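Long-range contact in lysozyme inhibitor LprI-like N-terminal domain-containing protein (Burkholderia thailandensis, PDB 6AR7), which is of unknown function but belongs to the LprI family and may therefore inhibit lysozyme: residues Asp50-Gln55 with Met116-Val121. Residues are numbered along the deposited sequence; the frame is centred on the assembly and turned at random. Where two conformers were deposited one is given.
Sequences DEARQQ and MRLQPV
Arg53 lies along the backbone of the facing helix at Arg117 and Leu118, and its CA is 4.9 Å from the CA of Leu118, the shortest such spacing between 50-55 and 116-121. The helix axes come within 8.8 Å and run nearly parallel, at 23°, a separation that lets the side chains of one helix touch the backbone of the other. The tight part is apolar. CD1 of Leu118, whose CG is anti to its backbone N, is directed at segment 50-55 and reaches 3.6 Å from the N of Arg53, with CB of Ala52 next to it. Further along the Arg53 chain, Val121 sets CG2 3.8 Å from CG of Arg53 and CG1 against the carbonyl O of the same residue. The inner part of the Arg53 chain thus packs on Leu118 and its CG on Val121, while its CD lies 3.3 Å from the carbonyl O of Arg117. Met30 of helix 25-34 and Trp56 extend this buried side around Leu118.

Toward the N-terminal end of both segments the contact becomes polar and partly exposed. NH2 of Arg117 donates to the syn lone pair of Asp50 OD1 at 2.7 Å, with an N-H...O angle of 162°, in the conformers described, since both Asp50 and Arg117 were deposited in two; OD1 lies almost in the guanidinium plane, although the carboxylate itself is turned 46° from it. The same oxygen takes a salt bridge from NH1 of Arg53 at 3.1 Å within its own helix, which the bend at chi3 allows. The two guanidinium groups approach to 3.7 Å (Arg53 NH1 to Arg117 NE), a closeness that the shared carboxylate probably offsets. An apolar seam bordered by a three-residue salt-bridge network joins helices 42-70 and 107-136 in this all-helical LprI-family bundle.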
loop_
_atom_site.group_PDB
_atom_site.type_symbol
_atom_site.label_atom_id
_atom_site.label_comp_id
_atom_site.label_asym_id
_atom_site.label_seq_id
_atom_site.Cartn_x
_atom_site.Cartn_y
_atom_site.Cartn_z
ATOM N N ASP A 50 7.955 11.573 -7.315
ATOM C CA ASP A 50 7.065 11.066 -8.353
ATOM C C ASP A 50 7.823 10.180 -9.345
ATOM O O ASP A 50 7.286 9.168 -9.813
ATOM C CB ASP A 50 6.367 12.230 -9.069
ATOM C CG ASP A 50 5.284 12.901 -8.205
ATOM O OD1 ASP A 50 4.799 12.279 -7.233
ATOM O OD2 ASP A 50 4.915 14.054 -8.507
ATOM N N GLU A 51 9.066 10.533 -9.673
ATOM C CA GLU A 51 9.861 9.686 -10.566
ATOM C C GLU A 51 10.169 8.340 -9.907
ATOM O O GLU A 51 10.119 7.292 -10.561
ATOM C CB GLU A 51 11.152 10.410 -10.959
ATOM C CG GLU A 51 10.943 11.482 -12.037
ATOM C CD GLU A 51 12.058 12.508 -12.086
ATOM O OE1 GLU A 51 12.998 12.411 -11.272
ATOM O OE2 GLU A 51 11.988 13.425 -12.941
ATOM N N ALA A 52 10.472 8.354 -8.605
ATOM C CA ALA A 52 10.697 7.111 -7.872
ATOM C C ALA A 52 9.438 6.255 -7.863
ATOM O O ALA A 52 9.496 5.032 -8.049
ATOM C CB ALA A 52 11.148 7.438 -6.442
ATOM N N ARG A 53 8.282 6.892 -7.676
ATOM C CA ARG A 53 7.032 6.147 -7.645
ATOM C C ARG A 53 6.764 5.468 -8.976
ATOM O O ARG A 53 6.332 4.313 -9.015
ATOM C CB ARG A 53 5.874 7.067 -7.265
ATOM C CG ARG A 53 4.591 6.290 -7.014
ATOM C CD ARG A 53 3.354 7.124 -7.211
ATOM N NE ARG A 53 3.207 7.485 -8.609
ATOM C CZ ARG A 53 3.188 8.735 -9.046
ATOM N NH1 ARG A 53 3.280 9.743 -8.177
ATOM N NH2 ARG A 53 3.073 8.979 -10.349
ATOM N N GLN A 54 7.000 6.173 -10.077
ATOM C CA GLN A 54 6.811 5.565 -11.389
ATOM C C GLN A 54 7.757 4.384 -11.590
ATOM O O GLN A 54 7.374 3.364 -12.170
ATOM C CB GLN A 54 7.045 6.609 -12.485
ATOM C CG GLN A 54 5.965 7.674 -12.609
ATOM C CD GLN A 54 6.397 8.812 -13.529
ATOM O OE1 GLN A 54 6.762 8.585 -14.681
ATOM N NE2 GLN A 54 6.358 10.041 -13.021
ATOM N N GLN A 55 9.005 4.510 -11.132
ATOM C CA GLN A 55 9.946 3.401 -11.255
ATOM C C GLN A 55 9.502 2.218 -10.404
ATOM O O GLN A 55 9.525 1.076 -10.877
ATOM C CB GLN A 55 11.350 3.874 -10.890
ATOM C CG GLN A 55 11.907 4.827 -11.970
ATOM C CD GLN A 55 13.120 5.585 -11.517
ATOM O OE1 GLN A 55 13.929 5.078 -10.757
ATOM N NE2 GLN A 55 13.265 6.810 -12.001
HETATM N N MSE A 116 2.701 9.770 0.554
HETATM C CA MSE A 116 1.505 8.916 0.578
HETATM C C MSE A 116 1.318 8.130 -0.709
HETATM O O MSE A 116 0.861 6.999 -0.702
HETATM C CB MSE A 116 0.237 9.750 0.791
HETATM C CG MSE A 116 -0.035 10.248 2.187
HETATM SE SE MSE A 116 -1.784 9.579 2.722
HETATM C CE MSE A 116 -1.179 7.750 2.896
ATOM N N ARG A 117 1.616 8.783 -1.835
ATOM C CA ARG A 117 1.458 8.156 -3.145
ATOM C C ARG A 117 2.601 7.204 -3.460
ATOM O O ARG A 117 2.394 6.199 -4.146
ATOM C CB ARG A 117 1.385 9.211 -4.256
ATOM C CG ARG A 117 0.342 10.303 -4.079
ATOM C CD ARG A 117 0.168 11.130 -5.373
ATOM N NE ARG A 117 1.388 11.810 -5.837
ATOM C CZ ARG A 117 1.733 13.054 -5.500
ATOM N NH1 ARG A 117 0.956 13.764 -4.684
ATOM N NH2 ARG A 117 2.852 13.601 -5.974
ATOM N N LEU A 118 3.799 7.507 -2.964
ATOM C CA LEU A 118 4.994 6.718 -3.261
ATOM C C LEU A 118 5.027 5.392 -2.498
ATOM O O LEU A 118 5.197 4.327 -3.101
ATOM C CB LEU A 118 6.236 7.548 -2.928
ATOM C CG LEU A 118 7.601 6.866 -2.787
ATOM C CD1 LEU A 118 7.985 6.182 -4.129
ATOM C CD2 LEU A 118 8.686 7.893 -2.362
ATOM N N GLN A 119 4.887 5.437 -1.174
ATOM C CA GLN A 119 5.174 4.261 -0.353
ATOM C C GLN A 119 4.319 3.030 -0.672
ATOM O O GLN A 119 4.854 1.910 -0.575
ATOM C CB GLN A 119 5.049 4.615 1.134
ATOM C CG GLN A 119 6.020 5.705 1.617
ATOM C CD GLN A 119 7.474 5.420 1.232
ATOM O OE1 GLN A 119 7.905 4.266 1.191
ATOM N NE2 GLN A 119 8.240 6.481 0.979
ATOM N N PRO A 120 3.021 3.136 -0.985
ATOM C CA PRO A 120 2.253 1.909 -1.264
ATOM C C PRO A 120 2.693 1.216 -2.532
ATOM O O PRO A 120 2.525 -0.003 -2.641
ATOM C CB PRO A 120 0.797 2.397 -1.370
ATOM C CG PRO A 120 0.771 3.723 -0.715
ATOM C CD PRO A 120 2.143 4.314 -0.872
ATOM N N VAL A 121 3.188 1.970 -3.513
ATOM C CA VAL A 121 3.673 1.360 -4.743
ATOM C C VAL A 121 4.951 0.604 -4.457
ATOM O O VAL A 121 5.094 -0.565 -4.820
ATOM C CB VAL A 121 3.865 2.431 -5.831
ATOM C CG1 VAL A 121 4.279 1.799 -7.175
ATOM C CG2 VAL A 121 2.587 3.218 -5.995
#